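Local coordinates for protein alkaline serine protease (Thermobifida fusca, PDB 2PFE) that probably cleaves peptide bonds within protein chains as a serine endopeptidase of the S1 family, at residues G6-F11 / S100-G105; V22-Q27 / F179-V184; G48-S53 / G61-T66; I111-Q116 / L128-A133. All coordinates share one frame; numbering follows the deposited sequence.

Both six-stranded sheets of this chymotrypsin-like protease domain are represented. Contacts 2 and 3 share one sheet: strands 48-54 and 60-65 form its hairpin in contact 3, and strand 182-183, following helix 172-179, closes on strand 20-24 in contact 2. Their centres are about 11 Å apart and they touch, Gln24 and Phe179 packing on Trp62, Arg64 and Gly52. Contact 4, in the second sheet, a closed barrel, is centred about 26 Å from both. Contact 1 joins the N-terminal segment to strand 96-101 of that barrel. Contact 3 nests inside contacts 1 and 2, so residues far apart in sequence close around the hairpin; contact 4 follows contacts 1 and 3, also within contact 2.

Contact 1. Residues G6-F11 / S100-G105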
loop_
_atom_site.group_PDB
_atom_site.type_symbol
_atom_site.label_atom_id
_atom_site.label_comp_id
_atom_site.label_asym_id
_atom_site.label_seq_id
_atom_site.Cartn_x
_atom_site.Cartn_y
_atom_site.Cartn_z
ATOM N N GLY A 6 5.226 -2.738 -3.998
ATOM C CA GLY A 6 5.446 -1.822 -5.118
ATOM C C GLY A 6 5.267 -2.452 -6.488
ATOM O O GLY A 6 5.170 -1.747 -7.490
ATOM N N ASN A 7 5.228 -3.776 -6.532
ATOM C CA ASN A 7 4.994 -4.470 -7.780
ATOM C C ASN A 7 3.498 -4.540 -8.096
ATOM O O ASN A 7 2.655 -4.529 -7.186
ATOM C CB ASN A 7 5.588 -5.881 -7.713
ATOM C CG ASN A 7 7.091 -5.905 -7.910
ATOM O OD1 ASN A 7 7.718 -4.893 -8.262
ATOM N ND2 ASN A 7 7.685 -7.085 -7.696
ATOM N N PRO A 8 3.155 -4.633 -9.388
ATOM C CA PRO A 8 1.755 -4.659 -9.780
ATOM C C PRO A 8 1.014 -5.951 -9.471
ATOM O O PRO A 8 1.621 -7.045 -9.397
ATOM C CB PRO A 8 1.809 -4.479 -11.307
ATOM C CG PRO A 8 3.135 -5.001 -11.703
ATOM C CD PRO A 8 4.061 -4.686 -10.554
ATOM N N TYR A 9 -0.300 -5.812 -9.316
ATOM C CA TYR A 9 -1.238 -6.933 -9.377
ATOM C C TYR A 9 -2.506 -6.518 -10.140
ATOM O O TYR A 9 -2.817 -5.326 -10.240
ATOM C CB TYR A 9 -1.529 -7.510 -7.979
ATOM C CG TYR A 9 -2.387 -6.651 -7.070
ATOM C CD1 TYR A 9 -3.749 -6.914 -6.907
ATOM C CD2 TYR A 9 -1.830 -5.602 -6.335
ATOM C CE1 TYR A 9 -4.544 -6.141 -6.048
ATOM C CE2 TYR A 9 -2.605 -4.833 -5.474
ATOM C CZ TYR A 9 -3.961 -5.090 -5.334
ATOM O OH TYR A 9 -4.761 -4.334 -4.497
ATOM N N TYR A 10 -3.226 -7.499 -10.686
ATOM C CA TYR A 10 -4.301 -7.207 -11.637
ATOM C C TYR A 10 -5.650 -7.802 -11.284
ATOM O O TYR A 10 -5.742 -8.849 -10.631
ATOM C CB TYR A 10 -3.902 -7.662 -13.044
ATOM C CG TYR A 10 -2.491 -7.280 -13.391
ATOM C CD1 TYR A 10 -1.461 -8.206 -13.297
ATOM C CD2 TYR A 10 -2.175 -5.975 -13.769
ATOM C CE1 TYR A 10 -0.151 -7.863 -13.596
ATOM C CE2 TYR A 10 -0.852 -5.615 -14.063
ATOM C CZ TYR A 10 0.146 -6.569 -13.970
ATOM O OH TYR A 10 1.449 -6.236 -14.266
ATOM N N PHE A 11 -6.702 -7.124 -11.727
ATOM C CA PHE A 11 -8.070 -7.599 -11.527
ATOM C C PHE A 11 -8.959 -6.901 -12.534
ATOM O O PHE A 11 -9.032 -5.673 -12.588
ATOM C CB PHE A 11 -8.552 -7.379 -10.077
ATOM C CG PHE A 11 -8.298 -6.001 -9.563
ATOM C CD1 PHE A 11 -9.297 -5.035 -9.599
ATOM C CD2 PHE A 11 -7.052 -5.658 -9.056
ATOM C CE1 PHE A 11 -9.048 -3.740 -9.146
ATOM C CE2 PHE A 11 -6.798 -4.366 -8.603
ATOM C CZ PHE A 11 -7.795 -3.405 -8.651
ATOM N N SER A 100 6.530 3.301 -3.118
ATOM C CA SER A 100 6.830 2.474 -4.277
ATOM C C SER A 100 5.550 2.051 -4.970
ATOM O O SER A 100 4.603 1.653 -4.323
ATOM C CB SER A 100 7.616 1.232 -3.843
ATOM O OG SER A 100 7.969 0.406 -4.948
ATOM N N GLY A 101 5.529 2.134 -6.300
ATOM C CA GLY A 101 4.356 1.676 -7.050
ATOM C C GLY A 101 4.660 1.359 -8.492
ATOM O O GLY A 101 5.673 1.792 -9.031
ATOM N N ALA A 102 3.760 0.609 -9.111
ATOM C CA ALA A 102 4.017 0.013 -10.429
ATOM C C ALA A 102 4.103 1.017 -11.559
ATOM O O ALA A 102 4.728 0.745 -12.591
ATOM C CB ALA A 102 2.953 -1.017 -10.755
ATOM N N THR A 103 3.465 2.169 -11.382
ATOM C CA THR A 103 3.412 3.148 -12.461
ATOM C C THR A 103 4.572 4.147 -12.420
ATOM O O THR A 103 5.194 4.431 -13.452
ATOM C CB THR A 103 2.069 3.873 -12.493
ATOM O OG1 THR A 103 1.044 2.908 -12.701
ATOM C CG2 THR A 103 1.999 4.860 -13.637
ATOM N N THR A 104 4.862 4.675 -11.229
ATOM C CA THR A 104 5.878 5.723 -11.118
ATOM C C THR A 104 7.163 5.317 -10.390
ATOM O O THR A 104 8.044 6.156 -10.206
ATOM C CB THR A 104 5.313 6.974 -10.463
ATOM O OG1 THR A 104 4.883 6.668 -9.130
ATOM C CG2 THR A 104 4.163 7.536 -11.296
ATOM N N GLY A 105 7.255 4.056 -9.969
ATOM C CA GLY A 105 8.432 3.579 -9.253
ATOM C C GLY A 105 8.536 4.123 -7.840
ATOM O O GLY A 105 7.557 4.114 -7.087
#
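Pro8 turns one flat side of its ring to the methyl of Ala102 in the turn at residues 100-105. Its CB lies 3.7 Å from Ala102 CB, CG, puckered away from the methyl, is at 4.1 Å, and CD on the way back to the nitrogen returns to 3.8 Å from Ala102 CB. The methyl thus lies over one face of the pyrrolidine, a small apolar patch at the partly exposed end of the contact. Residues 6-11 belong to the N-terminal segment of a chymotrypsin-like double barrel, with strand 8-11 paired to strand 14-17, whereas Ser100 and Gly101 end strand 96-101 of the second barrel. There the chain reverses, and Gly101 and Gly105 exchange backbone hydrogen bonds (Gly101 N to Gly105 O, 2.9 Å). Deeper in, Ser100 OG lies anti to its backbone N (chi1 -178°) and rests 3.4 Å from Gly6 CA while hydrogen-bonded to Asn76 O; a CB on Gly6 would run into this hydroxyl. Gly6 O is 3.2 Å from Ala102 N at a poor angle; that N-H bonds Ser17 OG, and Gly6 O has Tyr78 OH.

Contact 2. Residues V22-Q27 / F179-V184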
loop_
_atom_site.group_PDB
_atom_site.type_symbol
_atom_site.label_atom_id
_atom_site.label_comp_id
_atom_site.label_asym_id
_atom_site.label_seq_id
_atom_site.Cartn_x
_atom_site.Cartn_y
_atom_site.Cartn_z
ATOM N N VAL A 22 2.042 -9.913 4.184
ATOM C CA VAL A 22 1.492 -10.154 5.530
ATOM C C VAL A 22 1.208 -11.637 5.741
ATOM O O VAL A 22 1.158 -12.407 4.786
ATOM C CB VAL A 22 0.179 -9.348 5.796
ATOM C CG1 VAL A 22 0.424 -7.833 5.805
ATOM C CG2 VAL A 22 -0.937 -9.727 4.816
ATOM N N ARG A 23 1.039 -12.013 7.005
ATOM C CA ARG A 23 0.532 -13.330 7.385
ATOM C C ARG A 23 -0.721 -13.172 8.240
ATOM O O ARG A 23 -0.868 -12.178 8.944
ATOM C CB ARG A 23 1.569 -14.116 8.199
ATOM C CG ARG A 23 2.871 -14.369 7.496
ATOM C CD ARG A 23 3.855 -15.042 8.440
ATOM N NE ARG A 23 5.172 -15.191 7.818
ATOM C CZ ARG A 23 5.475 -16.097 6.893
ATOM N NH1 ARG A 23 4.564 -16.974 6.473
ATOM N NH2 ARG A 23 6.706 -16.136 6.386
ATOM N N GLN A 24 -1.607 -14.165 8.177
ATOM C CA GLN A 24 -2.720 -14.269 9.102
ATOM C C GLN A 24 -2.747 -15.721 9.517
ATOM O O GLN A 24 -3.183 -16.584 8.757
ATOM C CB GLN A 24 -4.043 -13.879 8.443
ATOM C CG GLN A 24 -5.228 -13.821 9.435
ATOM C CD GLN A 24 -6.529 -13.426 8.767
ATOM O OE1 GLN A 24 -7.133 -14.224 8.049
ATOM N NE2 GLN A 24 -6.973 -12.192 9.005
ATOM N N GLY A 25 -2.237 -15.985 10.713
ATOM C CA GLY A 25 -2.011 -17.356 11.152
ATOM C C GLY A 25 -1.148 -18.082 10.132
ATOM O O GLY A 25 0.003 -17.693 9.896
ATOM N N SER A 26 -1.727 -19.091 9.489
ATOM C CA SER A 26 -1.021 -19.890 8.491
ATOM C C SER A 26 -1.163 -19.335 7.070
ATOM O O SER A 26 -0.431 -19.743 6.169
ATOM C CB SER A 26 -1.497 -21.341 8.530
ATOM O OG SER A 26 -2.873 -21.451 8.205
ATOM N N GLN A 27 -2.115 -18.421 6.873
ATOM C CA GLN A 27 -2.352 -17.810 5.569
ATOM C C GLN A 27 -1.344 -16.706 5.285
ATOM O O GLN A 27 -0.794 -16.101 6.204
ATOM C CB GLN A 27 -3.766 -17.252 5.493
ATOM N N PHE A 179 -7.585 -6.095 10.405
ATOM C CA PHE A 179 -7.678 -7.397 9.743
ATOM C C PHE A 179 -6.965 -8.532 10.479
ATOM O O PHE A 179 -6.973 -9.674 10.012
ATOM C CB PHE A 179 -7.194 -7.305 8.290
ATOM C CG PHE A 179 -8.031 -6.398 7.444
ATOM C CD1 PHE A 179 -7.486 -5.220 6.937
ATOM C CD2 PHE A 179 -9.378 -6.693 7.193
ATOM C CE1 PHE A 179 -8.243 -4.353 6.164
ATOM C CE2 PHE A 179 -10.144 -5.825 6.419
ATOM C CZ PHE A 179 -9.580 -4.653 5.911
ATOM N N GLY A 180 -6.373 -8.220 11.634
ATOM C CA GLY A 180 -5.649 -9.213 12.429
ATOM C C GLY A 180 -4.473 -9.834 11.683
ATOM O O GLY A 180 -4.349 -11.064 11.631
ATOM N N LEU A 181 -3.626 -8.975 11.100
ATOM C CA LEU A 181 -2.489 -9.363 10.237
ATOM C C LEU A 181 -1.144 -9.118 10.917
ATOM O O LEU A 181 -1.008 -8.185 11.729
ATOM C CB LEU A 181 -2.534 -8.547 8.934
ATOM C CG LEU A 181 -3.830 -8.689 8.132
ATOM C CD1 LEU A 181 -3.889 -7.698 6.977
ATOM C CD2 LEU A 181 -3.999 -10.129 7.631
ATOM N N GLN A 182 -0.156 -9.943 10.567
ATOM C CA GLN A 182 1.211 -9.752 11.016
ATOM C C GLN A 182 2.050 -9.340 9.801
ATOM O O GLN A 182 1.994 -9.979 8.748
ATOM C CB GLN A 182 1.753 -11.038 11.663
ATOM C CG GLN A 182 0.987 -11.456 12.938
ATOM C CD GLN A 182 -0.362 -12.141 12.647
ATOM O OE1 GLN A 182 -0.439 -13.052 11.808
ATOM N NE2 GLN A 182 -1.428 -11.708 13.352
ATOM N N LEU A 183 2.801 -8.254 9.949
ATOM C CA LEU A 183 3.699 -7.779 8.903
ATOM C C LEU A 183 4.875 -8.734 8.714
ATOM O O LEU A 183 5.484 -9.175 9.692
ATOM C CB LEU A 183 4.228 -6.393 9.277
ATOM C CG LEU A 183 5.039 -5.599 8.256
ATOM C CD1 LEU A 183 4.183 -5.148 7.080
ATOM C CD2 LEU A 183 5.663 -4.403 8.942
ATOM N N VAL A 184 5.198 -9.049 7.460
ATOM C CA VAL A 184 6.386 -9.859 7.173
ATOM C C VAL A 184 7.619 -8.946 7.197
ATOM O O VAL A 184 7.704 -7.971 6.451
ATOM C CB VAL A 184 6.244 -10.652 5.851
ATOM C CG1 VAL A 184 7.550 -11.371 5.496
ATOM C CG2 VAL A 184 5.110 -11.669 5.953
#
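Gln182 O is held by one hydrogen bond and one weaker CA-H...O contact, both from strand 20-24. Arg23 N gives Gln182 O the hydrogen bond, 2.8 Å long, nearly straight at 165° and in the plane of the carbonyl, and Val22 CA adds the CA-H...O contact of 3.3 Å. The return bond, Gln182 N to Arg23 O at 2.9 Å, is straighter still at 176°, so Arg23 and Gln182 form an antiparallel hydrogen-bonded pair, with Val22 and Leu183 as the non-hydrogen-bonded pair beside it. The side chains of Val22 and Leu183 lie on one face of the sheet, those of Arg23 and Gln182 on the other. Val184 CG2 comes against Arg23 CG at 3.8 Å, crossing the extended aliphatic part of the arginine obliquely. At the other end Gln24 stretches out, CG anti to the backbone N (chi1 -173°) and the chain straight beyond it. Its CB rests on Leu181 CD2 at 3.8 Å, and its tip, NE2, reaches Phe179 O at 2.7 Å in a bent, weak hydrogen bond. Leu181 CD2 also packs against Val22 CG2, 4.2 Å away, while Leu175 and Leu176 of helix 172-179 and Trp62 gather around the same leucine. Past Gln24 a type II' turn, with Gly25 at positive phi, leads into strand 27-32. The helix ends in a Schellman motif at Gly180, and the chain beyond it forms the short edge strand 182-183 of the first barrel, a placement that fits the C-terminal helix of chymotrypsin-like proteases.

Contact 3. Residues G48-S53 / G61-T66; sequences GTVAGS and GWVRIT
The beta hairpin of strands 48-54 and 60-65 carries a classic bulge where Ala51 and Gly52 both face Trp62. Trp62 O takes a hydrogen bond from Ala51 N at 2.8 Å and a weak, longer one from Gly52 N, while Trp62 N bonds Gly52 O from above the carbonyl plane. The extra residue turns Ala51 toward the partner strand, and its methyl settles over one face of the indole: Ala51 CB stands 3.7 Å from the centroid of the six-membered ring, a CH-pi contact, and 3.4 Å from Trp62 CE2. The indole is brought there by CG in the crowded position between N and carbonyl carbon (chi1 79°). Gly52 lies beside CD1 and NE1 of the indole, where a CB would press tightly on CD1. Arg64 folds back at chi3, so that Trp62 CH2 lies against one face of its guanidinium and Arg64 NH2 comes 3.6 Å from Ala51 CB. An alanine at Trp62 would remove the indole and would probably leave the Ala51 methyl without the ring face under it and the Arg64 guanidinium without the CH2 contact. Farther out, Phe179, Leu181, Val22 and Gln24 pack around the indole, tying the hairpin to the C-terminal helix and strand 20-24. On the opposite face Val50 CG2 meets Val63 CG2 at 4.0 Å, and Val63 rests on Phe30. Next to the bulge, Thr49 and Arg64 exchange two backbone bonds. At the hairpin's open end Gly48 CA approaches Arg64 O to 3.0 Å, where a CB would collide with that oxygen.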
loop_
_atom_site.group_PDB
_atom_site.type_symbol
_atom_site.label_atom_id
_atom_site.label_comp_id
_atom_site.label_asym_id
_atom_site.label_seq_id
_atom_site.Cartn_x
_atom_site.Cartn_y
_atom_site.Cartn_z
ATOM N N GLY A 48 -4.930 -14.520 -6.298
ATOM C CA GLY A 48 -5.378 -14.306 -4.937
ATOM C C GLY A 48 -6.818 -13.869 -4.901
ATOM O O GLY A 48 -7.484 -13.795 -5.929
ATOM N N THR A 49 -7.295 -13.595 -3.697
ATOM C CA THR A 49 -8.635 -13.069 -3.498
ATOM C C THR A 49 -8.544 -11.997 -2.436
ATOM O O THR A 49 -7.786 -12.136 -1.471
ATOM C CB THR A 49 -9.609 -14.173 -3.042
ATOM O OG1 THR A 49 -9.606 -15.222 -4.016
ATOM C CG2 THR A 49 -11.021 -13.639 -2.908
ATOM N N VAL A 50 -9.317 -10.933 -2.607
ATOM C CA VAL A 50 -9.376 -9.875 -1.597
ATOM C C VAL A 50 -10.050 -10.473 -0.357
ATOM O O VAL A 50 -11.263 -10.775 -0.360
ATOM C CB VAL A 50 -10.115 -8.608 -2.111
ATOM C CG1 VAL A 50 -10.204 -7.521 -1.027
ATOM C CG2 VAL A 50 -9.428 -8.055 -3.349
ATOM N N ALA A 51 -9.257 -10.629 0.701
ATOM C CA ALA A 51 -9.715 -11.281 1.919
ATOM C C ALA A 51 -10.413 -10.299 2.859
ATOM O O ALA A 51 -11.257 -10.698 3.653
ATOM C CB ALA A 51 -8.570 -11.975 2.621
ATOM N N GLY A 52 -10.052 -9.019 2.762
ATOM C CA GLY A 52 -10.699 -7.973 3.537
ATOM C C GLY A 52 -10.521 -6.651 2.828
ATOM O O GLY A 52 -9.496 -6.420 2.220
ATOM N N SER A 53 -11.524 -5.780 2.932
ATOM C CA SER A 53 -11.494 -4.447 2.350
ATOM C C SER A 53 -12.505 -3.546 3.060
ATOM O O SER A 53 -13.694 -3.865 3.146
ATOM C CB SER A 53 -11.779 -4.486 0.846
ATOM O OG SER A 53 -12.016 -3.187 0.340
ATOM N N GLY A 61 -7.151 -2.796 2.976
ATOM C CA GLY A 61 -7.522 -4.106 2.471
ATOM C C GLY A 61 -6.350 -5.046 2.522
ATOM O O GLY A 61 -5.200 -4.622 2.767
ATOM N N TRP A 62 -6.636 -6.317 2.299
ATOM C CA TRP A 62 -5.576 -7.266 2.047
ATOM C C TRP A 62 -6.044 -8.375 1.125
ATOM O O TRP A 62 -7.244 -8.655 1.018
ATOM C CB TRP A 62 -4.961 -7.804 3.354
ATOM C CG TRP A 62 -5.739 -8.857 4.052
ATOM C CD1 TRP A 62 -6.889 -8.691 4.772
ATOM C CD2 TRP A 62 -5.398 -10.249 4.149
ATOM N NE1 TRP A 62 -7.293 -9.898 5.297
ATOM C CE2 TRP A 62 -6.394 -10.866 4.945
ATOM C CE3 TRP A 62 -4.349 -11.030 3.649
ATOM C CZ2 TRP A 62 -6.389 -12.241 5.230
ATOM C CZ3 TRP A 62 -4.337 -12.408 3.940
ATOM C CH2 TRP A 62 -5.354 -12.992 4.720
ATOM N N VAL A 63 -5.068 -8.940 0.421
ATOM C CA VAL A 63 -5.274 -10.006 -0.550
ATOM C C VAL A 63 -4.630 -11.285 -0.030
ATOM O O VAL A 63 -3.457 -11.278 0.322
ATOM C CB VAL A 63 -4.679 -9.611 -1.928
ATOM C CG1 VAL A 63 -4.654 -10.823 -2.889
ATOM C CG2 VAL A 63 -5.486 -8.440 -2.521
ATOM N N ARG A 64 -5.407 -12.365 0.044
ATOM C CA ARG A 64 -4.841 -13.669 0.362
ATOM C C ARG A 64 -4.354 -14.319 -0.921
ATOM O O ARG A 64 -5.085 -14.414 -1.907
ATOM C CB ARG A 64 -5.856 -14.567 1.078
ATOM C CG ARG A 64 -5.252 -15.846 1.692
ATOM C CD ARG A 64 -6.319 -16.748 2.354
ATOM N NE ARG A 64 -7.488 -16.015 2.857
ATOM C CZ ARG A 64 -7.784 -15.783 4.141
ATOM N NH1 ARG A 64 -7.006 -16.222 5.137
ATOM N NH2 ARG A 64 -8.884 -15.099 4.436
ATOM N N ILE A 65 -3.105 -14.750 -0.891
ATOM C CA ILE A 65 -2.483 -15.385 -2.063
ATOM C C ILE A 65 -2.530 -16.922 -1.965
ATOM O O ILE A 65 -3.043 -17.466 -0.982
ATOM C CB ILE A 65 -1.035 -14.885 -2.265
ATOM C CG1 ILE A 65 -0.184 -15.211 -1.031
ATOM C CG2 ILE A 65 -1.032 -13.376 -2.525
ATOM C CD1 ILE A 65 1.312 -15.070 -1.247
ATOM N N THR A 66 -2.008 -17.600 -2.989
ATOM C CA THR A 66 -1.990 -19.064 -3.037
ATOM C C THR A 66 -0.552 -19.551 -2.889
ATOM O O THR A 66 0.378 -18.746 -2.775
ATOM C CB THR A 66 -2.611 -19.604 -4.354
ATOM O OG1 THR A 66 -1.712 -19.362 -5.449
ATOM C CG2 THR A 66 -3.959 -18.937 -4.641
#

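Contact 4. Residues I111-Q116 / L128-A133; sequences IQSKNQ and LTRTTA. With GOL (glycerol), chain E.
The antiparallel strands are paired through Arg130 O, which receives Gln112 N at 2.8 Å and Ser113 N weakly in a classic bulge, and through Leu128 O, which receives Gln116 N in a G1 bulge. Arg130 extends from CB with CG anti to the backbone N, then bends at chi3 (86°) to lay its guanidinium across strand 105-113. Arg130 NE points at Gln112 OE1, 2.9 Å away and straight at 169°; the acceptor lies in the guanidinium plane although the amide itself stands almost perpendicular (88°). Water 1 donates to Gln112 OE1 at 2.5 Å. Arg130 NH1 donates at 2.8 Å to O1 of a glycerol, probably a crystallisation component, and that hydroxyl passes a bond on to Gln116 OE1. Ser113 OG sits over a guanidinium face. An alanine at Arg130 would strip away the guanidinium and would probably leave the Gln112 amide less firmly oriented. Gln116 NE2 turns back to Lys114 O at 3.0 Å, bracing the corner. On the inner side Ile111 CG2 touches Thr129 CG2 at 3.5 Å. Thr129 and Thr131 face Phe169 of strand 164-171, the next strand of the barrel, Trp144 of strand 143-146 covers Thr131, and Leu128 packs on Val118 and Tyr120.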
loop_
_atom_site.group_PDB
_atom_site.type_symbol
_atom_site.label_atom_id
_atom_site.label_comp_id
_atom_site.label_asym_id
_atom_site.label_seq_id
_atom_site.Cartn_x
_atom_site.Cartn_y
_atom_site.Cartn_z
ATOM N N ILE A 111 5.971 13.904 5.171
ATOM C CA ILE A 111 4.682 13.720 5.826
ATOM C C ILE A 111 4.241 15.093 6.341
ATOM O O ILE A 111 4.948 15.718 7.138
ATOM C CB ILE A 111 4.806 12.731 7.003
ATOM C CG1 ILE A 111 5.135 11.328 6.471
ATOM C CG2 ILE A 111 3.509 12.740 7.834
ATOM C CD1 ILE A 111 5.404 10.253 7.539
ATOM N N GLN A 112 3.094 15.575 5.871
ATOM C CA GLN A 112 2.648 16.925 6.207
ATOM C C GLN A 112 1.617 16.994 7.313
ATOM O O GLN A 112 1.658 17.896 8.159
ATOM C CB GLN A 112 2.030 17.608 4.983
ATOM C CG GLN A 112 3.022 17.935 3.883
ATOM C CD GLN A 112 2.475 19.013 2.956
ATOM O OE1 GLN A 112 1.293 18.989 2.592
ATOM N NE2 GLN A 112 3.316 19.981 2.594
ATOM N N SER A 113 0.657 16.083 7.272
ATOM C CA SER A 113 -0.466 16.124 8.204
ATOM C C SER A 113 -1.156 14.781 8.288
ATOM O O SER A 113 -1.393 14.142 7.274
ATOM C CB SER A 113 -1.471 17.198 7.786
ATOM O OG SER A 113 -2.126 16.843 6.593
ATOM N N LYS A 114 -1.499 14.369 9.506
ATOM C CA LYS A 114 -2.129 13.085 9.747
ATOM C C LYS A 114 -3.620 13.249 10.018
ATOM O O LYS A 114 -4.127 14.350 10.245
ATOM C CB LYS A 114 -1.449 12.363 10.921
ATOM C CG LYS A 114 0.011 12.036 10.664
ATOM C CD LYS A 114 0.615 11.332 11.845
ATOM C CE LYS A 114 2.075 10.959 11.557
ATOM N NZ LYS A 114 2.803 10.360 12.719
ATOM N N ASN A 115 -4.318 12.129 9.997
ATOM C CA ASN A 115 -5.747 12.100 10.324
ATOM C C ASN A 115 -6.587 13.036 9.451
ATOM O O ASN A 115 -7.478 13.752 9.948
ATOM C CB ASN A 115 -6.016 12.337 11.819
ATOM C CG ASN A 115 -7.338 11.745 12.250
ATOM O OD1 ASN A 115 -7.832 10.788 11.627
ATOM N ND2 ASN A 115 -7.927 12.297 13.321
ATOM N N GLN A 116 -6.308 13.014 8.149
ATOM C CA GLN A 116 -6.977 13.869 7.187
ATOM C C GLN A 116 -8.137 13.160 6.523
ATOM O O GLN A 116 -8.076 11.941 6.298
ATOM C CB GLN A 116 -5.997 14.314 6.101
ATOM C CG GLN A 116 -4.877 15.138 6.653
ATOM C CD GLN A 116 -5.365 16.419 7.259
ATOM O OE1 GLN A 116 -5.855 17.303 6.563
ATOM N NE2 GLN A 116 -5.277 16.511 8.577
ATOM N N LEU A 128 -6.382 9.621 6.991
ATOM C CA LEU A 128 -5.292 9.552 6.019
ATOM C C LEU A 128 -4.143 10.482 6.358
ATOM O O LEU A 128 -4.313 11.530 6.962
ATOM C CB LEU A 128 -5.803 9.889 4.634
ATOM C CG LEU A 128 -6.870 8.954 4.057
ATOM C CD1 LEU A 128 -7.364 9.475 2.713
ATOM C CD2 LEU A 128 -6.371 7.531 3.973
ATOM N N THR A 129 -2.958 10.104 5.899
ATOM C CA THR A 129 -1.786 10.952 6.060
ATOM C C THR A 129 -1.437 11.603 4.732
ATOM O O THR A 129 -1.245 10.897 3.747
ATOM C CB THR A 129 -0.594 10.118 6.565
ATOM O OG1 THR A 129 -0.933 9.573 7.846
ATOM C CG2 THR A 129 0.673 10.979 6.696
ATOM N N ARG A 130 -1.395 12.933 4.722
ATOM C CA ARG A 130 -1.057 13.721 3.536
ATOM C C ARG A 130 0.457 13.864 3.428
ATOM O O ARG A 130 1.138 14.137 4.434
ATOM C CB ARG A 130 -1.738 15.102 3.599
ATOM C CG ARG A 130 -1.467 15.924 2.394
ATOM C CD ARG A 130 -2.184 17.252 2.478
ATOM N NE ARG A 130 -1.404 18.258 3.214
ATOM C CZ ARG A 130 -1.847 18.970 4.251
ATOM N NH1 ARG A 130 -3.076 18.809 4.731
ATOM N NH2 ARG A 130 -1.055 19.860 4.821
ATOM N N THR A 131 0.985 13.668 2.223
ATOM C CA THR A 131 2.406 13.878 1.955
ATOM C C THR A 131 2.610 14.702 0.693
ATOM O O THR A 131 1.708 14.836 -0.131
ATOM C CB THR A 131 3.190 12.548 1.763
ATOM O OG1 THR A 131 3.087 12.103 0.402
ATOM C CG2 THR A 131 2.682 11.435 2.705
ATOM N N THR A 132 3.835 15.186 0.523
ATOM C CA THR A 132 4.208 15.894 -0.681
ATOM C C THR A 132 4.729 15.003 -1.812
ATOM O O THR A 132 5.120 15.543 -2.845
ATOM C CB THR A 132 5.311 16.904 -0.393
ATOM O OG1 THR A 132 6.471 16.195 0.086
ATOM C CG2 THR A 132 4.843 17.992 0.610
ATOM N N ALA A 133 4.759 13.670 -1.635
ATOM C CA ALA A 133 5.145 12.777 -2.720
ATOM C C ALA A 133 4.079 12.704 -3.800
ATOM O O ALA A 133 2.903 12.909 -3.506
ATOM C CB ALA A 133 5.426 11.385 -2.169
HETATM C C1 GOL E . -6.186 17.724 2.882
HETATM O O1 GOL E . -5.278 17.354 3.893
HETATM C C2 GOL E . -7.409 16.827 2.971
HETATM O O2 GOL E . -7.967 16.830 4.263
HETATM C C3 GOL E . -8.463 17.356 2.023
HETATM O O3 GOL E . -9.377 16.322 1.742
HETATM O O HOH W 1 0.693 17.459 0.765
HETATM O O HOH W 2 -3.202 9.618 9.355
#